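Local coordinates for dual specificity protein phosphatase 18 (Homo sapiens, PDB 2ESB) that removes phosphate from tyrosine, serine and threonine residues of proteins, preferring phosphotyrosine and doubly phosphorylated MAP kinase peptides over phosphothreonine, at residues 26-31 with 42-47; 33-38 with 101-106; 81-86 with 152-157; 129-134 with 146-151. All coordinates share one frame; numbering follows the deposited sequence.

Interaction 1 (26-31 with 42-47); sequences SLYISN and SSNQIT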
# COMPACT_ATOMS: atom_id res chain seq x y z
N SER A 26 11.23 -6.36 3.53
CA SER A 26 11.45 -4.96 3.90
C SER A 26 10.22 -4.06 3.83
O SER A 26 10.34 -2.82 3.83
CB SER A 26 12.53 -4.36 3.01
OG SER A 26 12.04 -4.16 1.70
N LEU A 27 9.04 -4.65 3.73
CA LEU A 27 7.83 -3.84 3.65
C LEU A 27 6.75 -4.37 4.57
O LEU A 27 6.53 -5.58 4.65
CB LEU A 27 7.30 -3.80 2.22
CG LEU A 27 6.02 -2.98 2.02
CD1 LEU A 27 6.30 -1.50 2.29
CD2 LEU A 27 5.51 -3.18 0.59
N TYR A 28 6.08 -3.44 5.26
CA TYR A 28 5.00 -3.75 6.19
C TYR A 28 3.82 -2.80 5.96
O TYR A 28 4.00 -1.70 5.42
CB TYR A 28 5.45 -3.57 7.64
CG TYR A 28 6.63 -4.40 8.08
CD1 TYR A 28 7.92 -4.12 7.61
CD2 TYR A 28 6.48 -5.44 9.00
CE1 TYR A 28 9.02 -4.85 8.05
CE2 TYR A 28 7.58 -6.19 9.45
CZ TYR A 28 8.84 -5.88 8.97
OH TYR A 28 9.94 -6.59 9.39
N ILE A 29 2.63 -3.21 6.39
CA ILE A 29 1.44 -2.36 6.28
C ILE A 29 0.78 -2.33 7.66
O ILE A 29 0.76 -3.35 8.36
CB ILE A 29 0.38 -2.91 5.31
CG1 ILE A 29 0.91 -2.92 3.87
CG2 ILE A 29 -0.87 -2.03 5.38
CD1 ILE A 29 -0.06 -3.60 2.89
N SER A 30 0.22 -1.20 8.06
CA SER A 30 -0.45 -1.14 9.36
C SER A 30 -1.47 -0.02 9.41
O SER A 30 -1.62 0.76 8.46
CB SER A 30 0.57 -0.92 10.49
OG SER A 30 0.89 0.46 10.63
N ASN A 31 -2.19 0.06 10.53
CA ASN A 31 -3.15 1.13 10.70
C ASN A 31 -2.41 2.29 11.37
O ASN A 31 -1.19 2.21 11.60
CB ASN A 31 -4.33 0.67 11.57
CG ASN A 31 -3.93 0.35 12.98
OD1 ASN A 31 -2.75 0.40 13.33
ND2 ASN A 31 -4.91 0.02 13.82
N SER A 42 10.64 -0.13 16.42
CA SER A 42 12.01 -0.56 16.65
C SER A 42 12.16 -2.08 16.62
O SER A 42 13.14 -2.60 16.07
CB SER A 42 12.54 0.01 17.98
OG SER A 42 11.71 -0.34 19.06
N SER A 43 11.20 -2.81 17.19
CA SER A 43 11.28 -4.26 17.22
C SER A 43 11.19 -4.90 15.83
O SER A 43 11.70 -5.99 15.60
CB SER A 43 10.18 -4.83 18.12
OG SER A 43 8.94 -4.83 17.45
N ASN A 44 10.53 -4.22 14.90
CA ASN A 44 10.42 -4.73 13.54
C ASN A 44 11.46 -4.03 12.67
O ASN A 44 11.43 -4.13 11.44
CB ASN A 44 9.02 -4.50 12.99
CG ASN A 44 8.00 -5.45 13.59
OD1 ASN A 44 7.87 -6.59 13.14
ND2 ASN A 44 7.30 -5.00 14.62
N GLN A 45 12.36 -3.30 13.31
CA GLN A 45 13.42 -2.60 12.61
C GLN A 45 12.95 -1.68 11.48
O GLN A 45 13.56 -1.64 10.41
CB GLN A 45 14.43 -3.61 12.07
CG GLN A 45 15.25 -4.29 13.15
CD GLN A 45 16.18 -5.35 12.59
OE1 GLN A 45 15.78 -6.50 12.38
NE2 GLN A 45 17.42 -4.97 12.34
N ILE A 46 11.87 -0.94 11.72
CA ILE A 46 11.36 -0.01 10.71
C ILE A 46 12.25 1.24 10.65
O ILE A 46 12.52 1.86 11.68
CB ILE A 46 9.92 0.44 11.02
CG1 ILE A 46 8.99 -0.78 11.17
CG2 ILE A 46 9.42 1.35 9.91
CD1 ILE A 46 8.98 -1.69 9.96
N THR A 47 12.69 1.62 9.45
CA THR A 47 13.55 2.80 9.30
C THR A 47 12.90 3.90 8.48
O THR A 47 13.38 5.04 8.46
CB THR A 47 14.89 2.45 8.62
OG1 THR A 47 14.64 1.86 7.34
CG2 THR A 47 15.68 1.48 9.47
O HOH W 1 9.50 -8.07 11.57
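Tyr-28 is the residue of strand 27-30 that meets the turn after helix 38-43, touching both Ile-46 and Asn-44. Its neighbour Leu-27 packs on helix 110-122 instead, whereas the Tyr-28 ring, with CG beside the backbone N and anti to the carbonyl carbon (chi1 -59°), leans out toward the turn. Ile-46 lays its CD1 methyl over one face of that ring, 3.9 Å from the centroid and 28° off the normal, a CH-pi contact whose nearest ring atom is Tyr-28 CD1 at 3.5 Å from Ile-46 CD1. The turn itself is a Schellman motif: Gln-45, at positive phi, is its C-prime residue, and Gln-45 N bonds to Ser-42 O at 3.0 Å while Ile-46 N reaches back to Leu-41 O. At the far end of the ring Asn-44 takes over, its amide plane 70° from the ring and OD1 3.7 Å from Tyr-28 CE2. A water lying in the ring plane joins the two polar ends, 2.7 Å from Tyr-28 OH and donating to Asn-44 OD1. Arg-99 NH1 also bonds the hydroxyl, and Asn-44 ND2 is held by Met-40 O. Further along, Ser-30 OG bonds within its own segment, donating to Asn-31 O.

Interaction 2 (33-38 with 101-106); sequences VAANNK and LLHCAA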
# COMPACT_ATOMS: atom_id res chain seq x y z
N VAL A 33 -2.64 3.48 14.46
CA VAL A 33 -2.23 3.25 15.84
C VAL A 33 -0.83 2.64 15.91
O VAL A 33 0.06 3.14 16.61
CB VAL A 33 -3.19 2.29 16.55
CG1 VAL A 33 -2.75 2.11 18.00
CG2 VAL A 33 -4.61 2.82 16.48
N ALA A 34 -0.64 1.56 15.17
CA ALA A 34 0.62 0.85 15.16
C ALA A 34 1.75 1.72 14.66
O ALA A 34 2.88 1.61 15.13
CB ALA A 34 0.49 -0.40 14.29
N ALA A 35 1.43 2.59 13.71
CA ALA A 35 2.41 3.48 13.09
C ALA A 35 3.09 4.44 14.06
O ALA A 35 4.14 5.00 13.75
CB ALA A 35 1.75 4.25 11.96
N ASN A 36 2.48 4.66 15.23
CA ASN A 36 3.07 5.55 16.23
C ASN A 36 3.47 4.78 17.48
O ASN A 36 3.71 5.37 18.54
CB ASN A 36 2.10 6.67 16.59
CG ASN A 36 1.93 7.69 15.47
OD1 ASN A 36 0.84 8.23 15.28
ND2 ASN A 36 3.00 7.94 14.73
N ASN A 37 3.54 3.46 17.36
CA ASN A 37 3.94 2.58 18.46
C ASN A 37 5.46 2.43 18.35
O ASN A 37 5.96 1.62 17.56
CB ASN A 37 3.28 1.22 18.31
CG ASN A 37 3.60 0.28 19.46
OD1 ASN A 37 4.70 0.29 20.01
ND2 ASN A 37 2.63 -0.56 19.81
N LYS A 38 6.19 3.20 19.15
CA LYS A 38 7.64 3.18 19.10
C LYS A 38 8.26 1.78 19.23
O LYS A 38 9.12 1.40 18.44
CB LYS A 38 8.21 4.10 20.19
CG LYS A 38 9.70 4.34 20.11
CD LYS A 38 10.13 5.26 21.24
CE LYS A 38 11.62 5.59 21.21
NZ LYS A 38 11.95 6.49 22.35
N LEU A 101 7.48 0.97 6.48
CA LEU A 101 6.12 0.75 6.95
C LEU A 101 5.23 1.70 6.17
O LEU A 101 5.43 2.93 6.19
CB LEU A 101 5.94 1.07 8.45
CG LEU A 101 4.47 1.16 8.91
CD1 LEU A 101 3.77 -0.22 8.79
CD2 LEU A 101 4.39 1.65 10.36
N LEU A 102 4.28 1.14 5.44
CA LEU A 102 3.30 1.92 4.72
C LEU A 102 2.07 1.87 5.62
O LEU A 102 1.68 0.78 6.02
CB LEU A 102 2.91 1.24 3.40
CG LEU A 102 3.65 1.54 2.11
CD1 LEU A 102 3.14 0.58 1.03
CD2 LEU A 102 3.42 3.01 1.72
N HIS A 103 1.47 3.01 5.94
CA HIS A 103 0.25 3.00 6.75
C HIS A 103 -0.68 4.13 6.33
O HIS A 103 -0.29 5.08 5.65
CB HIS A 103 0.58 3.16 8.25
CG HIS A 103 0.85 4.57 8.67
ND1 HIS A 103 -0.15 5.43 9.07
CD2 HIS A 103 2.01 5.26 8.78
CE1 HIS A 103 0.39 6.60 9.41
NE2 HIS A 103 1.70 6.52 9.24
N CYS A 104 -1.94 4.00 6.71
CA CYS A 104 -2.92 5.04 6.45
C CYS A 104 -3.72 5.09 7.76
O CYS A 104 -3.12 4.94 8.83
CB CYS A 104 -3.77 4.71 5.20
SG CYS A 104 -4.48 3.05 5.07
N ALA A 105 -5.02 5.31 7.72
CA ALA A 105 -5.76 5.36 8.98
C ALA A 105 -6.08 3.95 9.48
O ALA A 105 -5.80 3.62 10.63
CB ALA A 105 -7.05 6.19 8.82
N ALA A 106 -6.63 3.12 8.60
CA ALA A 106 -6.99 1.75 8.99
C ALA A 106 -6.10 0.67 8.38
O ALA A 106 -6.22 -0.49 8.74
CB ALA A 106 -8.44 1.48 8.62
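Ala-35 sets its methyl squarely on the imidazole of His-103. The CB atom stands 3.3 Å above the ring plane, over its centre and 11° off the normal, so the C-H groups face the pi cloud in a close CH-pi contact; the nearest ring atom, His-103 CD2, is 3.3 Å from Ala-35 CB. The ring offers this face because its CG sits between the backbone N and the carbonyl carbon (chi1 80°), and hydrogen bonds at both nitrogens hold its rotation. Within the segment, His-103 ND1 donates to Cys-104 O at 3.0 Å, nearly straight at 170° and close to the ring plane, while on the other nitrogen NE2 is bonded to Asn-58 ND2. Leu-101, two residues earlier on the same side of the strand, adds a second apolar touch: its CD2 lies 3.8 Å from Ala-35 CA and 4.0 Å from Ala-35 CB. A leucine in place of His-103 would probably leave Cys-104 O without its side-chain donor and Asn-58 ND2 without its imidazole partner, loosening the start of the loop that follows. That loop is the phosphate-binding signature loop of the protein tyrosine phosphatases, opening with His-Cys; Cys-104 is predicted to be the phosphocysteine nucleophile, and its side chain leaves the chain on the opposite side from His-103 and touches Arg-110 and Ser-111 of helix 110-122. Strand 100-103 runs between the parallel strands 27-30 and 48-51, and Ala-35 covers His-103 and Leu-101 on the sheet face turned from helix 110-122, just ahead of helix 38-43.

Interaction 3 (81-86 with 152-157); sequences DFFDPI and IHYEFQ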
# COMPACT_ATOMS: atom_id res chain seq x y z
N ASP A 81 -0.74 8.94 -8.93
CA ASP A 81 0.43 9.80 -9.17
C ASP A 81 1.61 9.42 -8.29
O ASP A 81 2.75 9.80 -8.55
CB ASP A 81 0.09 11.28 -8.95
CG ASP A 81 -0.99 11.77 -9.89
OD1 ASP A 81 -1.15 11.19 -10.98
OD2 ASP A 81 -1.68 12.75 -9.54
N PHE A 82 1.34 8.64 -7.25
CA PHE A 82 2.41 8.23 -6.36
C PHE A 82 2.87 6.78 -6.54
O PHE A 82 3.82 6.36 -5.89
CB PHE A 82 2.01 8.46 -4.90
CG PHE A 82 1.80 9.90 -4.56
CD1 PHE A 82 0.56 10.49 -4.74
CD2 PHE A 82 2.85 10.67 -4.07
CE1 PHE A 82 0.36 11.84 -4.45
CE2 PHE A 82 2.67 12.02 -3.77
CZ PHE A 82 1.42 12.61 -3.96
N PHE A 83 2.20 6.02 -7.40
CA PHE A 83 2.56 4.62 -7.62
C PHE A 83 4.05 4.39 -7.90
O PHE A 83 4.70 3.64 -7.19
CB PHE A 83 1.75 4.02 -8.79
CG PHE A 83 0.30 3.73 -8.47
CD1 PHE A 83 -0.58 3.34 -9.48
CD2 PHE A 83 -0.19 3.85 -7.17
CE1 PHE A 83 -1.92 3.06 -9.21
CE2 PHE A 83 -1.54 3.57 -6.89
CZ PHE A 83 -2.40 3.17 -7.92
N ASP A 84 4.58 5.04 -8.93
CA ASP A 84 5.99 4.87 -9.29
C ASP A 84 6.97 5.49 -8.32
O ASP A 84 7.95 4.85 -7.92
CB ASP A 84 6.25 5.45 -10.69
CG ASP A 84 5.96 4.46 -11.78
OD1 ASP A 84 5.25 4.83 -12.74
OD2 ASP A 84 6.44 3.31 -11.67
N PRO A 85 6.74 6.75 -7.93
CA PRO A 85 7.67 7.36 -6.99
C PRO A 85 7.75 6.67 -5.63
O PRO A 85 8.84 6.54 -5.07
CB PRO A 85 7.19 8.81 -6.92
CG PRO A 85 5.74 8.72 -7.30
CD PRO A 85 5.75 7.73 -8.41
N ILE A 86 6.63 6.22 -5.09
CA ILE A 86 6.67 5.55 -3.80
C ILE A 86 7.23 4.13 -3.94
O ILE A 86 7.94 3.65 -3.06
CB ILE A 86 5.29 5.49 -3.14
CG1 ILE A 86 4.84 6.91 -2.76
CG2 ILE A 86 5.35 4.60 -1.89
CD1 ILE A 86 5.76 7.61 -1.78
N ILE A 152 -5.49 -1.16 -12.01
CA ILE A 152 -5.67 -1.89 -13.27
C ILE A 152 -4.97 -1.12 -14.40
O ILE A 152 -4.30 -1.71 -15.25
CB ILE A 152 -7.19 -2.06 -13.57
CG1 ILE A 152 -7.77 -3.13 -12.64
CG2 ILE A 152 -7.41 -2.46 -15.03
CD1 ILE A 152 -9.29 -3.19 -12.63
N HIS A 153 -5.11 0.20 -14.40
CA HIS A 153 -4.45 1.01 -15.43
C HIS A 153 -2.92 0.88 -15.30
O HIS A 153 -2.20 0.75 -16.29
CB HIS A 153 -4.87 2.47 -15.31
CG HIS A 153 -4.19 3.37 -16.30
ND1 HIS A 153 -3.11 4.16 -15.96
CD2 HIS A 153 -4.42 3.59 -17.61
CE1 HIS A 153 -2.71 4.83 -17.03
NE2 HIS A 153 -3.49 4.50 -18.04
N TYR A 154 -2.43 0.89 -14.06
CA TYR A 154 -0.99 0.76 -13.81
C TYR A 154 -0.51 -0.64 -14.22
O TYR A 154 0.57 -0.78 -14.79
CB TYR A 154 -0.71 1.01 -12.33
CG TYR A 154 0.75 1.10 -11.95
CD1 TYR A 154 1.62 1.94 -12.64
CD2 TYR A 154 1.25 0.37 -10.88
CE1 TYR A 154 2.96 2.06 -12.27
CE2 TYR A 154 2.60 0.49 -10.49
CZ TYR A 154 3.44 1.34 -11.19
OH TYR A 154 4.76 1.47 -10.83
N GLU A 155 -1.30 -1.67 -13.93
CA GLU A 155 -0.93 -3.02 -14.32
C GLU A 155 -0.77 -3.08 -15.83
O GLU A 155 0.19 -3.66 -16.35
CB GLU A 155 -1.99 -4.05 -13.90
CG GLU A 155 -1.59 -5.48 -14.25
CD GLU A 155 -2.66 -6.52 -13.97
OE1 GLU A 155 -2.28 -7.68 -13.70
OE2 GLU A 155 -3.86 -6.21 -14.04
N PHE A 156 -1.72 -2.48 -16.55
CA PHE A 156 -1.66 -2.49 -18.01
C PHE A 156 -0.41 -1.76 -18.48
O PHE A 156 0.23 -2.18 -19.45
CB PHE A 156 -2.89 -1.80 -18.62
CG PHE A 156 -2.92 -1.86 -20.13
CD1 PHE A 156 -3.19 -3.06 -20.78
CD2 PHE A 156 -2.64 -0.74 -20.89
CE1 PHE A 156 -3.19 -3.14 -22.17
CE2 PHE A 156 -2.64 -0.80 -22.28
CZ PHE A 156 -2.91 -2.01 -22.92
N GLN A 157 -0.06 -0.68 -17.79
CA GLN A 157 1.13 0.07 -18.14
C GLN A 157 2.39 -0.77 -17.97
O GLN A 157 3.29 -0.74 -18.81
CB GLN A 157 1.24 1.33 -17.28
CG GLN A 157 0.13 2.34 -17.53
CD GLN A 157 0.33 3.62 -16.74
OE1 GLN A 157 0.37 3.60 -15.50
NE2 GLN A 157 0.45 4.74 -17.44
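Phe-83 and Asp-84, adjacent at the start of helix 83-95, divide the side chain of Tyr-154 between them. Phe-83 takes a ring face: its CB lies over the centre of the tyrosine ring, 4.0 Å from the centroid and 10° off the normal. The phenyl group continues toward the root of Tyr-154, where Phe-83 CD1 comes within 3.6 Å of Tyr-154 CG. The two side chains run antiparallel alongside one another, their rings set obliquely at 48°. Asp-84 takes the far end: Tyr-154 OH donates to Asp-84 OD2 at 2.6 Å. This oxygen lies in the plane of the tyrosine ring, yet the hydroxyl meets it from above the carboxylate plane. Tyr-154 reaches this far because its CG is anti to the backbone N (chi1 -172°), which carries the phenol away from helix 145-159 and across to helix 83-95. The contact thus ties together two helices from the helical side of the phosphatase alpha/beta fold, while helix 110-122 supplies Ala-117, Met-120 and Lys-121 against the tyrosine and Leu-114 against Phe-83. Lys-121 NZ forms a salt bridge with Asp-84 OD2, so the oxygen that accepts from the phenol is also held by a charge, which would be expected to favour the carboxylate form. Farther out, Gln-150 and Leu-151 of helix 145-159 also pack on the Phe-83 ring.

Interaction 4 (129-134 with 146-151); sequences DAHTWT and GFWEQL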
# COMPACT_ATOMS: atom_id res chain seq x y z
N ASP A 129 -2.07 -11.58 -8.47
CA ASP A 129 -1.16 -12.26 -7.54
C ASP A 129 -0.69 -11.34 -6.43
O ASP A 129 -0.52 -11.76 -5.28
CB ASP A 129 0.05 -12.85 -8.28
CG ASP A 129 -0.31 -14.07 -9.13
OD1 ASP A 129 -1.41 -14.64 -8.95
OD2 ASP A 129 0.50 -14.47 -9.99
N ALA A 130 -0.49 -10.07 -6.75
CA ALA A 130 -0.09 -9.12 -5.72
C ALA A 130 -1.21 -9.00 -4.69
O ALA A 130 -0.96 -8.91 -3.49
CB ALA A 130 0.20 -7.75 -6.35
N HIS A 131 -2.46 -9.01 -5.16
CA HIS A 131 -3.58 -8.91 -4.22
C HIS A 131 -3.73 -10.17 -3.36
O HIS A 131 -3.92 -10.08 -2.14
CB HIS A 131 -4.90 -8.64 -4.96
CG HIS A 131 -6.10 -8.66 -4.06
ND1 HIS A 131 -6.85 -9.80 -3.84
CD2 HIS A 131 -6.61 -7.72 -3.22
CE1 HIS A 131 -7.76 -9.56 -2.91
NE2 HIS A 131 -7.63 -8.30 -2.52
N THR A 132 -3.64 -11.35 -3.98
CA THR A 132 -3.77 -12.60 -3.24
C THR A 132 -2.72 -12.65 -2.13
O THR A 132 -3.01 -13.01 -0.98
CB THR A 132 -3.57 -13.82 -4.15
OG1 THR A 132 -4.49 -13.74 -5.25
CG2 THR A 132 -3.80 -15.13 -3.38
N TRP A 133 -1.49 -12.29 -2.49
CA TRP A 133 -0.39 -12.28 -1.53
C TRP A 133 -0.64 -11.28 -0.40
O TRP A 133 -0.54 -11.62 0.77
CB TRP A 133 0.93 -11.93 -2.25
CG TRP A 133 2.10 -11.78 -1.29
CD1 TRP A 133 2.52 -10.63 -0.67
CD2 TRP A 133 2.93 -12.84 -0.80
NE1 TRP A 133 3.57 -10.91 0.20
CE2 TRP A 133 3.83 -12.26 0.14
CE3 TRP A 133 3.00 -14.21 -1.04
CZ2 TRP A 133 4.79 -13.02 0.82
CZ3 TRP A 133 3.96 -14.97 -0.36
CH2 TRP A 133 4.83 -14.37 0.56
N THR A 134 -0.97 -10.04 -0.75
CA THR A 134 -1.18 -9.02 0.27
C THR A 134 -2.34 -9.37 1.19
O THR A 134 -2.24 -9.22 2.42
CB THR A 134 -1.38 -7.62 -0.37
OG1 THR A 134 -0.23 -7.29 -1.17
CG2 THR A 134 -1.53 -6.54 0.71
N GLY A 146 -12.09 3.16 -6.87
CA GLY A 146 -11.32 4.07 -7.70
C GLY A 146 -9.85 3.66 -7.72
O GLY A 146 -9.17 3.76 -8.74
N PHE A 147 -9.34 3.21 -6.58
CA PHE A 147 -7.95 2.78 -6.51
C PHE A 147 -7.78 1.51 -7.37
O PHE A 147 -6.74 1.31 -7.98
CB PHE A 147 -7.54 2.52 -5.06
CG PHE A 147 -7.48 3.77 -4.20
CD1 PHE A 147 -7.37 3.67 -2.81
CD2 PHE A 147 -7.52 5.03 -4.78
CE1 PHE A 147 -7.30 4.82 -2.01
CE2 PHE A 147 -7.45 6.19 -3.99
CZ PHE A 147 -7.34 6.08 -2.60
N TRP A 148 -8.81 0.67 -7.41
CA TRP A 148 -8.72 -0.53 -8.23
C TRP A 148 -8.59 -0.14 -9.71
O TRP A 148 -7.76 -0.70 -10.43
CB TRP A 148 -9.95 -1.43 -8.02
CG TRP A 148 -9.78 -2.34 -6.84
CD1 TRP A 148 -10.41 -2.27 -5.64
CD2 TRP A 148 -8.87 -3.45 -6.76
NE1 TRP A 148 -9.96 -3.27 -4.80
CE2 TRP A 148 -9.01 -4.01 -5.47
CE3 TRP A 148 -7.96 -4.04 -7.65
CZ2 TRP A 148 -8.27 -5.12 -5.04
CZ3 TRP A 148 -7.21 -5.14 -7.23
CH2 TRP A 148 -7.37 -5.67 -5.93
N GLU A 149 -9.39 0.82 -10.16
CA GLU A 149 -9.30 1.26 -11.55
C GLU A 149 -7.89 1.80 -11.82
O GLU A 149 -7.32 1.58 -12.89
CB GLU A 149 -10.32 2.38 -11.82
CG GLU A 149 -11.77 1.94 -11.87
CD GLU A 149 -12.74 3.11 -11.73
OE1 GLU A 149 -12.45 4.20 -12.29
OE2 GLU A 149 -13.78 2.95 -11.05
N GLN A 150 -7.35 2.53 -10.85
CA GLN A 150 -6.00 3.08 -10.99
C GLN A 150 -4.96 1.97 -11.05
O GLN A 150 -4.00 2.03 -11.84
CB GLN A 150 -5.70 4.04 -9.85
CG GLN A 150 -6.42 5.38 -10.00
CD GLN A 150 -6.37 6.22 -8.74
OE1 GLN A 150 -5.32 6.35 -8.12
NE2 GLN A 150 -7.51 6.79 -8.35
N LEU A 151 -5.14 0.94 -10.22
CA LEU A 151 -4.21 -0.19 -10.18
C LEU A 151 -4.29 -1.01 -11.48
O LEU A 151 -3.27 -1.49 -11.98
CB LEU A 151 -4.51 -1.08 -8.97
CG LEU A 151 -4.08 -0.51 -7.62
CD1 LEU A 151 -4.68 -1.33 -6.49
CD2 LEU A 151 -2.56 -0.49 -7.51
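His-131 and Trp-148 make the whole of this contact, each reaching out from its own helix, with their CA atoms 10.6 Å apart. The close part is narrow: the outer corner of the indole, CH2 and CZ2, presses on the imidazole, with Trp-148 CH2 3.5 Å and CZ2 3.6 Å from His-131 CD2. His-131 CB and CD2 lie at the indole's edge, near its plane, while the corner meets the imidazole obliquely, the two rings inclined at 58°. With its CG anti to the backbone N (chi1 175°), the histidine ring extends from helix 127-137 to meet it. An alanine at His-131 removes the imidazole, which would probably open a gap beside the indole corner and leave CH2 and CZ2 without this neighbour. Elsewhere the interface is slack: the rest of the two segments does not touch, and Asp-129, Thr-132 and Glu-149 sit on exposed positions. Beyond the shared corner Trp-148 has other company, its NE1 bonded to Tyr-178 OH and its ring packed on Met-166, while Leu-151 and Thr-134 both lean on Leu-116 of helix 110-122. The arrangement is plain aromatic packing between successive helices 127-137 and 145-159 in the helical part of the dual-specificity phosphatase catalytic domain.

Overall arrangement
Interactions 1 and 2 share the central sheet, their centres 9 Å apart, because strands 27-30 and 100-103 run side by side; backbone bonds probably link Tyr-28 O to Leu-102 N and Leu-102 O to Ser-30 N. Interactions 3 and 4, with centres 11 Å apart, lie across the chain's centre and share helix 145-159. Interactions 1 and 4 touch where Ile-29 CD1 packs 3.9 Å from Thr-134 CG2. Along the chain, interactions 1 and 2 interleave, as do 2 and 3, while 4 is nested within the loop closed by 3. The two pairs, 20 to 23 Å apart, thus sample both sides of one catalytic domain, with strand 100-103 of interaction 2 leading into the active-site loop.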